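Local coordinates for putative cathepsin d (Ixodes ricinus, PDB 5N7Q), which probably cleaves internal peptide bonds of proteins as a pepsin-like aspartic endopeptidase of the A1 family and binds the inhibitor pepstatin A, at residues Gly184-Val189 with Tyr323-Arg328; Tyr196-Val201 with Gln309-Leu314; Val270-Ser275 with Phe279-Lys284. All blocks are in the same frame, centred on the assembly; numbering follows the deposited sequence.

Contact 1. Residues Gly184-Val189 with Tyr323-Arg328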
loop_
_atom_site.group_PDB
_atom_site.type_symbol
_atom_site.label_atom_id
_atom_site.label_comp_id
_atom_site.label_asym_id
_atom_site.label_seq_id
_atom_site.Cartn_x
_atom_site.Cartn_y
_atom_site.Cartn_z
ATOM N N GLY A 184 0.069 15.102 17.963
ATOM C CA GLY A 184 0.253 16.404 17.330
ATOM C C GLY A 184 -0.911 16.738 16.408
ATOM O O GLY A 184 -2.079 16.426 16.692
ATOM N N SER A 185 -0.577 17.384 15.295
ATOM C CA SER A 185 -1.531 17.884 14.311
ATOM C C SER A 185 -1.220 17.282 12.950
ATOM O O SER A 185 -0.056 16.987 12.639
ATOM C CB SER A 185 -1.435 19.404 14.201
ATOM O OG SER A 185 -0.181 19.799 13.665
ATOM N N ILE A 186 -2.256 17.079 12.165
ATOM C CA ILE A 186 -2.125 16.591 10.797
ATOM C C ILE A 186 -1.570 17.690 9.912
ATOM O O ILE A 186 -2.033 18.845 9.969
ATOM C CB ILE A 186 -3.496 16.127 10.262
ATOM C CG1 ILE A 186 -3.990 14.898 11.023
ATOM C CG2 ILE A 186 -3.383 15.686 8.817
ATOM C CD1 ILE A 186 -5.483 14.665 10.930
ATOM N N THR A 187 -0.592 17.314 9.090
ATOM C CA THR A 187 -0.148 18.143 7.937
ATOM C C THR A 187 -0.762 17.637 6.646
ATOM O O THR A 187 -0.566 16.475 6.300
ATOM C CB THR A 187 1.380 18.069 7.813
ATOM O OG1 THR A 187 1.959 18.587 9.013
ATOM C CG2 THR A 187 1.876 18.907 6.650
ATOM N N TYR A 188 -1.481 18.514 5.930
ATOM C CA TYR A 188 -2.094 18.135 4.665
ATOM C C TYR A 188 -1.261 18.606 3.488
ATOM O O TYR A 188 -0.588 19.633 3.569
ATOM C CB TYR A 188 -3.518 18.690 4.585
ATOM C CG TYR A 188 -4.511 17.919 5.427
ATOM C CD1 TYR A 188 -4.953 16.678 5.023
ATOM C CD2 TYR A 188 -5.000 18.441 6.628
ATOM C CE1 TYR A 188 -5.858 15.944 5.778
ATOM C CE2 TYR A 188 -5.913 17.722 7.406
ATOM C CZ TYR A 188 -6.355 16.481 6.966
ATOM O OH TYR A 188 -7.247 15.748 7.708
ATOM N N VAL A 189 -1.320 17.840 2.408
ATOM C CA VAL A 189 -0.712 18.165 1.117
ATOM C C VAL A 189 -1.804 17.906 0.048
ATOM O O VAL A 189 -2.482 16.880 0.078
ATOM C CB VAL A 189 0.601 17.370 0.864
ATOM C CG1 VAL A 189 0.373 15.868 0.813
ATOM C CG2 VAL A 189 1.322 17.903 -0.355
ATOM N N TYR A 323 0.883 8.158 10.448
ATOM C CA TYR A 323 -0.536 7.896 10.231
ATOM C C TYR A 323 -1.032 8.760 9.059
ATOM O O TYR A 323 -0.669 9.934 8.968
ATOM C CB TYR A 323 -1.275 8.269 11.496
ATOM C CG TYR A 323 -2.740 7.921 11.553
ATOM C CD1 TYR A 323 -3.167 6.588 11.468
ATOM C CD2 TYR A 323 -3.705 8.891 11.740
ATOM C CE1 TYR A 323 -4.502 6.252 11.541
ATOM C CE2 TYR A 323 -5.042 8.566 11.813
ATOM C CZ TYR A 323 -5.455 7.252 11.739
ATOM O OH TYR A 323 -6.781 6.931 11.839
ATOM N N THR A 324 -1.810 8.164 8.151
ATOM C CA THR A 324 -2.082 8.811 6.887
ATOM C C THR A 324 -3.570 8.843 6.650
ATOM O O THR A 324 -4.270 7.848 6.804
ATOM C CB THR A 324 -1.379 8.132 5.729
ATOM O OG1 THR A 324 0.028 8.074 6.007
ATOM C CG2 THR A 324 -1.535 8.895 4.449
ATOM N N ILE A 325 -4.033 10.019 6.265
ATOM C CA ILE A 325 -5.433 10.317 5.965
ATOM C C ILE A 325 -5.552 10.521 4.457
ATOM O O ILE A 325 -4.880 11.373 3.886
ATOM C CB ILE A 325 -5.917 11.597 6.669
ATOM C CG1 ILE A 325 -5.871 11.470 8.211
ATOM C CG2 ILE A 325 -7.355 11.880 6.285
ATOM C CD1 ILE A 325 -4.492 11.598 8.824
ATOM N N PHE A 326 -6.425 9.732 3.822
ATOM C CA PHE A 326 -6.694 9.789 2.389
ATOM C C PHE A 326 -8.097 10.416 2.247
ATOM O O PHE A 326 -9.101 9.776 2.552
ATOM C CB PHE A 326 -6.649 8.388 1.799
ATOM C CG PHE A 326 -5.309 7.729 1.884
ATOM C CD1 PHE A 326 -4.923 7.039 3.047
ATOM C CD2 PHE A 326 -4.457 7.763 0.801
ATOM C CE1 PHE A 326 -3.667 6.435 3.109
ATOM C CE2 PHE A 326 -3.206 7.159 0.865
ATOM C CZ PHE A 326 -2.828 6.478 2.017
ATOM N N ASP A 327 -8.144 11.668 1.799
ATOM C CA ASP A 327 -9.363 12.489 1.845
ATOM C C ASP A 327 -9.899 12.736 0.441
ATOM O O ASP A 327 -9.311 13.508 -0.325
ATOM C CB ASP A 327 -9.008 13.793 2.583
ATOM C CG ASP A 327 -10.155 14.782 2.717
ATOM O OD1 ASP A 327 -11.140 14.679 1.961
ATOM O OD2 ASP A 327 -10.010 15.666 3.619
ATOM N N ARG A 328 -11.032 12.105 0.133
ATOM C CA ARG A 328 -11.668 12.247 -1.176
ATOM C C ARG A 328 -12.611 13.435 -1.207
ATOM O O ARG A 328 -12.985 13.876 -2.294
ATOM C CB ARG A 328 -12.446 10.972 -1.593
ATOM C CG ARG A 328 -11.517 9.819 -1.946
ATOM C CD ARG A 328 -10.817 10.005 -3.299
ATOM N NE ARG A 328 -11.807 10.078 -4.376
ATOM C CZ ARG A 328 -12.327 9.029 -5.009
ATOM N NH1 ARG A 328 -11.951 7.798 -4.690
ATOM N NH2 ARG A 328 -13.279 9.201 -5.929
HETATM O O HOH W 1 -9.568 15.169 6.291
#
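In the bilobal pepsin fold the two lobes are tied together by antiparallel strands, among them 322-327, 332-337 and 187-190. Ile186 and Tyr188 meet Ile325 here across the strand that separates them: the backbones of Thr187 and Val189 pair with Phe335 and Val333, and that of Ile325 with Gly334 of the same middle strand. The contact is therefore made by side chains alone, and the nearest alpha carbons, Ile186 CA and Ile325 CA, stand 8.6 Å apart. Ile186 and Ile325 point at each other and touch tip to tip, CD1 of Ile186 lying 3.9 Å from CD1 of Ile325. In Ile325 the CG1 branch sits opposite the carbonyl carbon (chi1 -63°) and then bends at chi2 (77°), which carries CD1 toward Ile186, while CG2 is turned to the tyrosine. That second branch reaches the phenolic end of Tyr188 near the plane of the ring, CG2 of Ile325 lying 4.1 Å from Tyr188 OH. A face of the same ring is covered near its rim by CG2 of Ile186, 3.5 Å above the plane, so one isoleucine methyl lies over a face and another at the edge. Arg332, outside both segments, adds a cation-pi contact to Tyr188. Its NE also pairs with OD2 of Asp327 in a salt bridge, an arrangement that would probably favour the charged carboxylate. The other carboxylate oxygen, OD1 of Asp327, accepts the backbone N-H of Gln330 just beyond the strand. Beside the apolar cluster the polar ends are joined through one water 2.8 Å from Tyr188 OH; the water donates a hydrogen bond to Asp327 OD2, also at 2.8 Å.

Contact 2. Residues Tyr196-Val201 with Gln309-Leu314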
loop_
_atom_site.group_PDB
_atom_site.type_symbol
_atom_site.label_atom_id
_atom_site.label_comp_id
_atom_site.label_asym_id
_atom_site.label_seq_id
_atom_site.Cartn_x
_atom_site.Cartn_y
_atom_site.Cartn_z
ATOM N N TYR A 196 -2.980 7.719 -8.783
ATOM C CA TYR A 196 -2.425 7.443 -7.477
ATOM C C TYR A 196 -2.816 8.579 -6.532
ATOM O O TYR A 196 -3.318 9.637 -6.956
ATOM C CB TYR A 196 -0.901 7.330 -7.522
ATOM C CG TYR A 196 -0.332 6.340 -8.530
ATOM C CD1 TYR A 196 -0.628 4.990 -8.464
ATOM C CD2 TYR A 196 0.593 6.755 -9.489
ATOM C CE1 TYR A 196 -0.099 4.086 -9.374
ATOM C CE2 TYR A 196 1.157 5.860 -10.393
ATOM C CZ TYR A 196 0.801 4.520 -10.327
ATOM O OH TYR A 196 1.362 3.631 -11.243
ATOM N N TRP A 197 -2.565 8.362 -5.259
ATOM C CA TRP A 197 -2.628 9.417 -4.258
ATOM C C TRP A 197 -1.317 10.195 -4.305
ATOM O O TRP A 197 -0.381 9.911 -3.561
ATOM C CB TRP A 197 -2.899 8.822 -2.884
ATOM C CG TRP A 197 -4.322 8.377 -2.734
ATOM C CD1 TRP A 197 -4.842 7.120 -2.969
ATOM C CD2 TRP A 197 -5.419 9.186 -2.283
ATOM N NE1 TRP A 197 -6.191 7.124 -2.691
ATOM C CE2 TRP A 197 -6.553 8.367 -2.250
ATOM C CE3 TRP A 197 -5.533 10.523 -1.873
ATOM C CZ2 TRP A 197 -7.796 8.839 -1.837
ATOM C CZ3 TRP A 197 -6.737 10.995 -1.481
ATOM C CH2 TRP A 197 -7.869 10.139 -1.432
ATOM N N GLN A 198 -1.228 11.096 -5.285
ATOM C CA GLN A 198 0.017 11.739 -5.703
ATOM C C GLN A 198 0.067 13.196 -5.255
ATOM O O GLN A 198 -0.967 13.881 -5.251
ATOM C CB GLN A 198 0.140 11.648 -7.221
ATOM C CG GLN A 198 1.488 12.067 -7.802
ATOM C CD GLN A 198 1.622 11.711 -9.260
ATOM O OE1 GLN A 198 1.159 10.648 -9.709
ATOM N NE2 GLN A 198 2.246 12.591 -10.019
ATOM N N PHE A 199 1.252 13.658 -4.897
ATOM C CA PHE A 199 1.443 15.020 -4.374
ATOM C C PHE A 199 2.884 15.457 -4.541
ATOM O O PHE A 199 3.752 14.656 -4.878
ATOM C CB PHE A 199 1.019 15.090 -2.888
ATOM C CG PHE A 199 1.625 14.008 -2.055
ATOM C CD1 PHE A 199 2.871 14.179 -1.465
ATOM C CD2 PHE A 199 0.987 12.780 -1.911
ATOM C CE1 PHE A 199 3.450 13.157 -0.722
ATOM C CE2 PHE A 199 1.565 11.771 -1.167
ATOM C CZ PHE A 199 2.799 11.946 -0.581
ATOM N N HIS A 200 3.101 16.740 -4.274
ATOM C CA HIS A 200 4.436 17.345 -4.363
ATOM C C HIS A 200 5.187 17.242 -3.044
ATOM O O HIS A 200 4.649 17.478 -1.953
ATOM C CB HIS A 200 4.278 18.808 -4.779
ATOM C CG HIS A 200 5.576 19.537 -4.936
ATOM N ND1 HIS A 200 6.412 19.334 -6.006
ATOM C CD2 HIS A 200 6.173 20.472 -4.160
ATOM C CE1 HIS A 200 7.474 20.107 -5.883
ATOM N NE2 HIS A 200 7.363 20.789 -4.763
ATOM N N VAL A 201 6.467 16.867 -3.153
ATOM C CA VAL A 201 7.425 16.838 -2.041
ATOM C C VAL A 201 8.474 17.950 -2.251
ATOM O O VAL A 201 8.928 18.173 -3.384
ATOM C CB VAL A 201 8.079 15.444 -1.943
ATOM C CG1 VAL A 201 9.261 15.444 -0.991
ATOM C CG2 VAL A 201 7.017 14.415 -1.542
ATOM N N GLN A 309 6.630 9.136 -15.213
ATOM C CA GLN A 309 7.190 10.400 -14.781
ATOM C C GLN A 309 7.790 10.108 -13.408
ATOM O O GLN A 309 7.131 9.464 -12.578
ATOM C CB GLN A 309 6.148 11.510 -14.736
ATOM C CG GLN A 309 5.575 11.870 -16.111
ATOM C CD GLN A 309 4.431 10.955 -16.524
ATOM O OE1 GLN A 309 3.599 10.577 -15.695
ATOM N NE2 GLN A 309 4.387 10.585 -17.804
ATOM N N PRO A 310 9.037 10.559 -13.180
ATOM C CA PRO A 310 9.771 10.236 -11.968
ATOM C C PRO A 310 8.991 10.606 -10.726
ATOM O O PRO A 310 8.426 11.700 -10.633
ATOM C CB PRO A 310 11.044 11.075 -12.055
ATOM C CG PRO A 310 11.158 11.520 -13.462
ATOM C CD PRO A 310 9.801 11.463 -14.068
ATOM N N LEU A 311 8.911 9.662 -9.802
ATOM C CA LEU A 311 8.331 9.958 -8.515
ATOM C C LEU A 311 8.810 8.981 -7.476
ATOM O O LEU A 311 9.461 7.972 -7.772
ATOM C CB LEU A 311 6.792 10.044 -8.551
ATOM C CG LEU A 311 6.027 8.793 -8.979
ATOM C CD1 LEU A 311 5.909 7.799 -7.840
ATOM C CD2 LEU A 311 4.625 9.105 -9.475
ATOM N N TRP A 312 8.577 9.370 -6.243
ATOM C CA TRP A 312 8.888 8.545 -5.093
ATOM C C TRP A 312 7.622 7.873 -4.628
ATOM O O TRP A 312 6.560 8.514 -4.526
ATOM C CB TRP A 312 9.411 9.408 -3.938
ATOM C CG TRP A 312 10.735 10.093 -4.225
ATOM C CD1 TRP A 312 10.941 11.185 -5.018
ATOM C CD2 TRP A 312 12.028 9.744 -3.687
ATOM N NE1 TRP A 312 12.272 11.543 -5.009
ATOM C CE2 TRP A 312 12.963 10.671 -4.208
ATOM C CE3 TRP A 312 12.479 8.742 -2.815
ATOM C CZ2 TRP A 312 14.328 10.611 -3.896
ATOM C CZ3 TRP A 312 13.830 8.691 -2.508
ATOM C CH2 TRP A 312 14.732 9.632 -3.037
ATOM N N ILE A 313 7.700 6.582 -4.360
ATOM C CA ILE A 313 6.573 5.888 -3.733
ATOM C C ILE A 313 6.863 5.771 -2.240
ATOM O O ILE A 313 7.852 5.114 -1.837
ATOM C CB ILE A 313 6.321 4.491 -4.318
ATOM C CG1 ILE A 313 6.003 4.540 -5.832
ATOM C CG2 ILE A 313 5.180 3.828 -3.549
ATOM C CD1 ILE A 313 5.853 3.172 -6.492
ATOM N N LEU A 314 6.038 6.419 -1.439
ATOM C CA LEU A 314 6.108 6.337 0.016
ATOM C C LEU A 314 5.244 5.161 0.456
ATOM O O LEU A 314 4.038 5.254 0.542
ATOM C CB LEU A 314 5.665 7.662 0.635
ATOM C CG LEU A 314 6.447 8.919 0.216
ATOM C CD1 LEU A 314 6.024 10.120 1.022
ATOM C CD2 LEU A 314 7.939 8.681 0.354
HETATM O O HOH W 2 2.563 12.283 -12.987
#
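Phe199 and Leu314 meet near the predicted active site, in the C-terminal lobe of this pepsin-like fold, where strands 198-206 and 312-314 lie either side of strand 222-226. That middle strand pairs with both, through Phe199 to Ala224 and Trp312 to Glu223, so the two segments touch only by side chains. Phe199 holds its CG in the crowded position between the backbone N and the carbonyl carbon (chi1 50°), which directs the ring toward the other strand. CZ of Phe199, at the end of the ring, reaches CD1 of Leu314 at 4.0 Å; the methyl lies near the ring plane, at the edge, and the two side chains cross at about a right angle. The side chain of Leu314 lies about 7 Å from that of Asp227, a predicted catalytic residue. Nearer the loop end, Leu311 also has its CG wedged between N and carbonyl carbon. Leu311 and Gln198 cross at about a right angle, with CD2 of Leu311 against the amide end. CD2 of Leu311 is 3.8 Å from OE1 and 4.0 Å from CD of Gln198, a van der Waals contact of a methyl with the amide. Gln198 OE1 also rests at the edge of the Tyr196 ring, in its plane, while NE2 is held by the carboxylate OE1 of Glu223 and by a water. Tyr196 itself hydrogen-bonds through OH to the backbone of the bound peptide, and Ile313 packs on an apolar side chain of that peptide, so both segments reach the inhibitor-binding cleft. The water on the amide of Gln198 accepts from NE2 at 3.0 Å and gives a weak, 3.4 Å hydrogen bond to Gln309 OE1.

Contact 3. Residues Val270-Ser275 with Phe279-Lys284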
loop_
_atom_site.group_PDB
_atom_site.type_symbol
_atom_site.label_atom_id
_atom_site.label_comp_id
_atom_site.label_asym_id
_atom_site.label_seq_id
_atom_site.Cartn_x
_atom_site.Cartn_y
_atom_site.Cartn_z
ATOM N N VAL A 270 16.863 9.858 7.663
ATOM C CA VAL A 270 16.511 10.363 6.332
ATOM C C VAL A 270 15.188 11.110 6.455
ATOM O O VAL A 270 14.255 10.617 7.069
ATOM C CB VAL A 270 16.416 9.227 5.307
ATOM C CG1 VAL A 270 15.953 9.701 3.946
ATOM C CG2 VAL A 270 17.767 8.527 5.147
ATOM N N THR A 271 15.120 12.308 5.882
ATOM C CA THR A 271 13.991 13.220 6.119
ATOM C C THR A 271 13.327 13.644 4.822
ATOM O O THR A 271 14.009 14.073 3.880
ATOM C CB THR A 271 14.484 14.447 6.881
ATOM O OG1 THR A 271 15.101 14.032 8.102
ATOM C CG2 THR A 271 13.333 15.428 7.180
ATOM N N PHE A 272 11.987 13.568 4.786
ATOM C CA PHE A 272 11.146 14.035 3.673
ATOM C C PHE A 272 10.445 15.292 4.121
ATOM O O PHE A 272 9.873 15.331 5.212
ATOM C CB PHE A 272 10.094 12.980 3.290
ATOM C CG PHE A 272 10.679 11.799 2.595
ATOM C CD1 PHE A 272 11.368 10.835 3.334
ATOM C CD2 PHE A 272 10.582 11.649 1.215
ATOM C CE1 PHE A 272 11.958 9.758 2.691
ATOM C CE2 PHE A 272 11.174 10.575 0.575
ATOM C CZ PHE A 272 11.863 9.637 1.310
ATOM N N THR A 273 10.562 16.351 3.329
ATOM C CA THR A 273 9.914 17.618 3.645
ATOM C C THR A 273 8.669 17.727 2.778
ATOM O O THR A 273 8.747 17.697 1.556
ATOM C CB THR A 273 10.848 18.813 3.431
ATOM O OG1 THR A 273 11.967 18.697 4.331
ATOM C CG2 THR A 273 10.085 20.129 3.737
ATOM N N ILE A 274 7.510 17.858 3.425
ATOM C CA ILE A 274 6.224 17.864 2.746
ATOM C C ILE A 274 5.408 18.986 3.352
ATOM O O ILE A 274 5.303 19.082 4.567
ATOM C CB ILE A 274 5.468 16.513 2.937
ATOM C CG1 ILE A 274 6.379 15.320 2.562
ATOM C CG2 ILE A 274 4.168 16.540 2.153
ATOM C CD1 ILE A 274 5.780 13.962 2.920
ATOM N N SER A 275 4.886 19.861 2.504
ATOM C CA SER A 275 4.181 21.076 2.964
ATOM C C SER A 275 5.008 21.891 3.976
ATOM O O SER A 275 4.474 22.466 4.919
ATOM C CB SER A 275 2.783 20.728 3.497
ATOM O OG SER A 275 1.959 20.229 2.439
ATOM N N PHE A 279 9.511 15.266 7.897
ATOM C CA PHE A 279 9.068 13.935 8.299
ATOM C C PHE A 279 10.319 13.037 8.283
ATOM O O PHE A 279 10.763 12.595 7.226
ATOM C CB PHE A 279 7.973 13.442 7.336
ATOM C CG PHE A 279 6.713 14.248 7.436
ATOM C CD1 PHE A 279 5.737 13.917 8.350
ATOM C CD2 PHE A 279 6.554 15.373 6.648
ATOM C CE1 PHE A 279 4.603 14.700 8.480
ATOM C CE2 PHE A 279 5.423 16.160 6.764
ATOM C CZ PHE A 279 4.446 15.811 7.684
ATOM N N SER A 280 10.842 12.795 9.474
ATOM C CA SER A 280 12.112 12.079 9.687
ATOM C C SER A 280 11.877 10.574 9.821
ATOM O O SER A 280 10.886 10.128 10.399
ATOM C CB SER A 280 12.768 12.652 10.947
ATOM O OG SER A 280 14.068 12.119 11.140
ATOM N N LEU A 281 12.805 9.800 9.262
ATOM C CA LEU A 281 12.842 8.362 9.421
ATOM C C LEU A 281 14.190 8.001 10.040
ATOM O O LEU A 281 15.218 8.330 9.480
ATOM C CB LEU A 281 12.728 7.688 8.051
ATOM C CG LEU A 281 11.457 8.024 7.282
ATOM C CD1 LEU A 281 11.577 7.499 5.871
ATOM C CD2 LEU A 281 10.258 7.378 7.957
ATOM N N ARG A 282 14.153 7.320 11.178
ATOM C CA ARG A 282 15.353 6.748 11.794
ATOM C C ARG A 282 15.715 5.482 11.075
ATOM O O ARG A 282 14.870 4.866 10.394
ATOM C CB ARG A 282 15.044 6.409 13.251
ATOM C CG ARG A 282 14.615 7.599 14.106
ATOM C CD ARG A 282 13.921 7.152 15.400
ATOM N NE ARG A 282 14.693 6.165 16.129
ATOM C CZ ARG A 282 14.221 5.190 16.920
ATOM N NH1 ARG A 282 12.917 5.030 17.151
ATOM N NH2 ARG A 282 15.086 4.357 17.484
ATOM N N SER A 283 16.946 5.002 11.266
ATOM C CA SER A 283 17.319 3.718 10.684
ATOM C C SER A 283 16.413 2.605 11.210
ATOM O O SER A 283 16.113 1.649 10.481
ATOM C CB SER A 283 18.799 3.414 10.912
ATOM O OG SER A 283 19.035 3.253 12.287
ATOM N N LYS A 284 15.898 2.772 12.432
ATOM C CA LYS A 284 14.932 1.797 12.964
ATOM C C LYS A 284 13.673 1.731 12.091
ATOM O O LYS A 284 13.086 0.649 11.918
ATOM C CB LYS A 284 14.558 2.080 14.422
ATOM C CG LYS A 284 13.626 1.022 15.031
ATOM C CD LYS A 284 13.687 1.091 16.546
ATOM C CE LYS A 284 12.879 0.001 17.240
ATOM N NZ LYS A 284 12.622 0.371 18.663
HETATM O O HOH W 3 15.384 14.660 10.597
#
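Val270 with Leu281 and Phe272 with Phe279 are the hydrogen-bonded pairs of the beta hairpin of strands 270-274 and 277-281, an antiparallel element in the C-terminal lobe of the pepsin-like fold. In the first pair Val270 N reaches Leu281 O at 2.9 Å and Leu281 N reaches Val270 O at 2.8 Å. In the second, Phe279 N reaches Phe272 O at 2.7 Å, and the return bond from Phe272 N to Phe279 O is nearly straight at the hydrogen (172°), although the donor stands 37° out of the carbonyl plane. Between them Thr271 and Ser280 make a non-hydrogen-bonded pair, where the alpha C-H of Thr271 also points to Phe279 O. Their hydroxyls come close without bonding directly, and a water joins them instead, 2.6 Å from Thr271 OG1 and 2.9 Å from Ser280 OG. The opposite face of the hairpin is apolar. CD1 of Leu281 lies obliquely against the ring of Phe272, 3.9 Å from its CE1. Phe279 CG sits opposite the carbonyl carbon (chi1 -67°), and the ring lies alongside the end of the partner strand, with the carbonyl oxygens of Phe272 and Ile274 at its edge, in plane. The side chains of Ile274 and Phe279 cross at about a right angle, and Tyr322 adds an edge-to-face stack to Phe279. On its other side, strand 270-274 bonds to strand 198-206 through Thr271 and Lys205, so the hairpin is joined to the sheet of this lobe. After Leu281 the chain turns into helix 283-286 with Arg282 at the N-cap position. At the turn end the closest side-chain approach is between Ile274 CB and Phe279 CE2, 3.8 Å.

Contact 2 is the most central of the three and lies beside the cleft, whereas contact 1, between the lobes, is only partly buried and contact 3 is a buried hairpin farther from the centre. Contacts 1 and 2 each bridge a middle strand by side chains, without a direct hydrogen bond, while contact 3 pairs its strands by backbone bonds. Each includes a single bridging water at a polar margin. They adjoin one another: Trp197 packs on Phe326 and Arg328, Phe272 on Leu314, and Ser275 OG probably bonds to Tyr188 O. Strands 198-206 and 270-274 are neighbours in one sheet, so contacts 2 and 3 share it.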